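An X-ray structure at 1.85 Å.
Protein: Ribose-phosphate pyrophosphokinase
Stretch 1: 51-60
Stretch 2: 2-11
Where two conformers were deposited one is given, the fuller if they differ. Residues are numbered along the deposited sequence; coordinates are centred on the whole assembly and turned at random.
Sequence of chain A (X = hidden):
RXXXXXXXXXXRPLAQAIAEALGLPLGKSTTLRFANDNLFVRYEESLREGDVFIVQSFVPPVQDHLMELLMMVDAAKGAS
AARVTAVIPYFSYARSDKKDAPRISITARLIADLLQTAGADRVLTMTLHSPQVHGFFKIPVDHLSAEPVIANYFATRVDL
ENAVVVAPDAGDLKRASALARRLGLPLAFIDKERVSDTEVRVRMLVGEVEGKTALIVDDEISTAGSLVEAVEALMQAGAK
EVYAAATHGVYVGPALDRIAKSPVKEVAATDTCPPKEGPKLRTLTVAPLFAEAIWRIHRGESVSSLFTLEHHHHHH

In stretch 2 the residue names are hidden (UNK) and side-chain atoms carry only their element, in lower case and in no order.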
# COMPACT_ATOMS: atom_id res chain seq x y z
N ASP A 51 3.45 3.51 24.10
CA ASP A 51 2.07 3.15 23.71
C ASP A 51 1.26 4.42 23.86
O ASP A 51 0.94 4.81 25.04
CB ASP A 51 1.60 1.96 24.53
CG ASP A 51 0.40 1.23 23.98
OD1 ASP A 51 0.03 1.48 22.83
OD2 ASP A 51 -0.12 0.35 24.72
N VAL A 52 1.11 5.13 22.75
CA VAL A 52 0.64 6.52 22.82
C VAL A 52 -0.81 6.59 22.38
O VAL A 52 -1.22 5.96 21.38
CB VAL A 52 1.58 7.55 22.16
CG1 VAL A 52 2.97 7.13 21.87
CG2 VAL A 52 0.94 8.58 21.25
N PHE A 53 -1.58 7.32 23.16
CA PHE A 53 -3.04 7.51 23.02
C PHE A 53 -3.28 9.01 22.90
O PHE A 53 -2.90 9.84 23.79
CB PHE A 53 -3.77 6.93 24.24
CG PHE A 53 -3.67 5.44 24.34
CD1 PHE A 53 -2.53 4.82 24.83
CD2 PHE A 53 -4.67 4.63 23.80
CE1 PHE A 53 -2.41 3.44 24.85
CE2 PHE A 53 -4.55 3.25 23.83
CZ PHE A 53 -3.42 2.66 24.37
N ILE A 54 -3.94 9.40 21.83
CA ILE A 54 -4.10 10.86 21.57
C ILE A 54 -5.59 11.10 21.57
O ILE A 54 -6.27 10.49 20.75
CB ILE A 54 -3.45 11.31 20.27
CG1 ILE A 54 -1.95 11.08 20.26
CG2 ILE A 54 -3.82 12.74 19.91
CD1 ILE A 54 -1.45 10.84 18.87
N VAL A 55 -6.05 11.97 22.47
CA VAL A 55 -7.50 12.28 22.61
C VAL A 55 -7.89 13.49 21.75
O VAL A 55 -7.40 14.62 21.94
CB VAL A 55 -7.86 12.50 24.09
CG1 VAL A 55 -9.34 12.67 24.30
CG2 VAL A 55 -7.36 11.35 24.96
N GLN A 56 -8.90 13.31 20.92
CA GLN A 56 -9.49 14.45 20.14
C GLN A 56 -10.91 14.11 19.76
O GLN A 56 -11.13 13.05 19.15
CB GLN A 56 -8.66 14.73 18.89
CG GLN A 56 -9.09 16.01 18.19
CD GLN A 56 -8.37 17.20 18.75
OE1 GLN A 56 -8.46 17.52 19.94
NE2 GLN A 56 -7.60 17.84 17.90
N SER A 57 -11.87 14.99 20.10
CA SER A 57 -13.27 14.89 19.64
C SER A 57 -13.48 15.85 18.48
O SER A 57 -12.78 16.89 18.40
CB SER A 57 -14.26 15.12 20.76
OG SER A 57 -14.31 13.99 21.58
N PHE A 58 -14.42 15.52 17.59
CA PHE A 58 -14.74 16.29 16.38
C PHE A 58 -15.78 17.35 16.73
O PHE A 58 -16.93 17.22 16.33
CB PHE A 58 -15.23 15.35 15.28
CG PHE A 58 -14.13 14.63 14.56
CD1 PHE A 58 -13.31 13.72 15.22
CD2 PHE A 58 -13.87 14.89 13.23
CE1 PHE A 58 -12.25 13.11 14.58
CE2 PHE A 58 -12.83 14.24 12.58
CZ PHE A 58 -12.06 13.31 13.25
N VAL A 59 -15.35 18.36 17.48
CA VAL A 59 -16.19 19.52 17.91
C VAL A 59 -15.61 20.80 17.30
O VAL A 59 -14.44 20.83 16.85
CB VAL A 59 -16.25 19.61 19.44
CG1 VAL A 59 -16.92 18.38 20.06
CG2 VAL A 59 -14.88 19.79 20.04
N PRO A 60 -16.41 21.88 17.21
CA PRO A 60 -15.94 23.09 16.54
C PRO A 60 -14.75 23.68 17.27
O PRO A 60 -14.77 23.68 18.49
CB PRO A 60 -17.16 24.02 16.50
CG PRO A 60 -18.34 23.07 16.64
CD PRO A 60 -17.85 21.93 17.50
N UNK A 2 6.10 2.27 27.78
CA UNK A 2 5.31 3.12 28.66
C UNK A 2 3.96 3.52 28.03
O UNK A 2 3.89 3.77 26.85
c UNK A 2 7.40 2.86 27.45
c UNK A 2 6.21 4.34 28.87
c UNK A 2 7.13 4.33 27.67
N UNK A 3 2.94 3.62 28.88
CA UNK A 3 1.63 4.14 28.48
C UNK A 3 1.68 5.68 28.55
O UNK A 3 1.95 6.23 29.60
c UNK A 3 0.62 3.54 29.47
c UNK A 3 -0.81 4.05 29.35
c UNK A 3 -1.34 3.92 27.94
c UNK A 3 -1.70 3.26 30.31
N UNK A 4 1.38 6.37 27.46
CA UNK A 4 1.50 7.83 27.34
C UNK A 4 0.22 8.39 26.76
O UNK A 4 -0.28 7.89 25.71
c UNK A 4 4.40 8.22 28.32
c UNK A 4 5.14 8.10 25.96
c UNK A 4 2.69 8.14 26.45
c UNK A 4 4.07 7.65 26.94
N UNK A 5 -0.32 9.43 27.39
CA UNK A 5 -1.60 10.00 26.93
C UNK A 5 -1.37 11.47 26.64
O UNK A 5 -0.64 12.13 27.41
c UNK A 5 -2.75 9.67 27.90
c UNK A 5 -2.40 9.90 29.36
c UNK A 5 -5.27 9.60 27.99
c UNK A 5 -4.06 10.35 27.51
N UNK A 6 -1.88 11.92 25.49
CA UNK A 6 -1.83 13.33 25.03
C UNK A 6 -3.21 13.77 24.58
O UNK A 6 -4.08 12.93 24.36
c UNK A 6 0.55 12.96 24.21
c UNK A 6 1.52 13.81 24.69
c UNK A 6 2.79 13.34 24.97
c UNK A 6 0.87 11.63 24.01
c UNK A 6 -0.83 13.48 23.88
c UNK A 6 2.13 11.16 24.34
c UNK A 6 3.09 12.02 24.83
N UNK A 7 -3.37 15.09 24.39
CA UNK A 7 -4.66 15.72 24.06
C UNK A 7 -4.41 16.72 22.95
O UNK A 7 -3.37 17.39 22.97
o UNK A 7 -6.54 16.99 24.98
c UNK A 7 -5.29 16.36 25.27
N UNK A 8 -5.34 16.81 22.02
CA UNK A 8 -5.48 18.00 21.18
C UNK A 8 -6.23 19.08 21.93
O UNK A 8 -6.33 18.96 23.17
N UNK A 9 -6.72 20.11 21.23
CA UNK A 9 -7.36 21.30 21.86
C UNK A 9 -8.86 21.06 22.05
O UNK A 9 -9.49 21.81 22.82
o UNK A 9 -4.35 24.82 20.34
c UNK A 9 -5.67 22.90 20.82
c UNK A 9 -7.14 22.58 21.04
n UNK A 9 -6.46 24.82 19.60
c UNK A 9 -5.44 24.26 20.22
N UNK A 10 -9.42 20.01 21.46
CA UNK A 10 -10.88 19.78 21.45
C UNK A 10 -11.43 19.53 22.87
O UNK A 10 -12.49 20.08 23.17
o UNK A 10 -10.78 17.39 21.01
c UNK A 10 -11.26 18.65 20.51
N UNK A 11 -10.83 18.65 23.66
CA UNK A 11 -11.42 18.20 24.95
C UNK A 11 -10.32 17.87 25.96
O UNK A 11 -10.20 16.74 26.45
c UNK A 11 -12.40 17.06 24.71
n UNK A 11 -14.41 16.12 25.67
o UNK A 11 -13.19 17.54 26.91
c UNK A 11 -13.38 16.93 25.86
O HOH W 1 -8.88 16.57 23.46

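Position 2 carries three side-chain carbons that close a ring onto its own backbone N, so it is Pro2. Its CA-to-CB bond points away from stretch 1 and leaves the work to the backbone: Asp51 N donates to Pro2 O at 2.8 Å, the first rung of a parallel ladder.

Position 3 has four carbons, forked at the second, with an end carbon close to the Phe53 ring: leucine. Leu3 pairs with Asp51, and its CB leaves on the same face of the sheet as those of Asp51 and Phe53. The end of the chain comes nearer, bringing Leu3 CD1 to 3.3 Å from Phe53 CE1, a tight apolar contact.

Position 4 repeats the pattern, four carbons forked at the second, the first of them beside the Val52 side chain, and is again leucine. Leu4 lies on the other face, with Val52 CB and Leu4 CB 4.5 Å apart. Its backbone is used in both directions: Leu4 N donates to Asp51 O at 2.9 Å, and Phe53 N donates to Leu4 O at 2.9 Å.

Position 5 also has four carbons, but the fork is at the first and one arm is two carbons long, its tip near Val55, which makes it isoleucine. Ile5 is paired with Phe53 and extends its long arm to the next residue on that face, with Ile5 CD1 4.1 Å from Val55 CG2.

Position 6 shows one carbon and then a six-carbon ring with no oxygen on it, lying near the Val52 side chain: phenylalanine. Phe6 pairs with Ile54, yet its ring reaches back, Phe6 CD1 lying 4.1 Å from Val52 CG2. Phe6 N donates to Phe53 O, and Val55 N to Phe6 O, both at 2.9 Å.

Position 7 has one carbon and one oxygen, a serine. Ser7 closes the paired strand beside Val55. Its OG donates to the backbone O of position 8 at 2.7 Å and accepts from a water, 2.8 Å from that OG, which also donates to Val55 O at 2.9 Å.

Position 8 has no side-chain atoms and is glycine. Gly8 N donates to Val55 O at 3.0 Å; an ideal CB here would lie 2.3 Å from Gln56 OE1, a clash.

Position 9 has three carbons, the third bearing one oxygen and one nitrogen: glutamine. The CA-to-CB bond of Gln9 points away, and the residue is exposed.

Position 10, one carbon and one oxygen, the oxygen between Gln56 OE1 and Ser57 N, is serine. Ser10 OG donates to Gln56 OE1 at 2.6 Å and accepts from Ser57 N at 2.8 Å, while Ser10 N also donates to Gln56 OE1 at 3.1 Å. Ser10 CB sits 3.8 Å from Val59 CG2.

Position 11 has two carbons, the second carrying oxygen and nitrogen: asparagine. Asn11 caps a helix just past the stretch, and Asn11 N donates to the same water at 2.9 Å.

The contact has two parts. Six backbone hydrogen bonds set the parallel register, while alternating side chains supply apolar packing on both faces. Beyond the strands, Gln56 and Ser10 replace the ladder with side-chain hydrogen bonds, and glycine leaves room for the glutamine oxygen.

Stretch 2 (2-11) PLLIFSGQSN
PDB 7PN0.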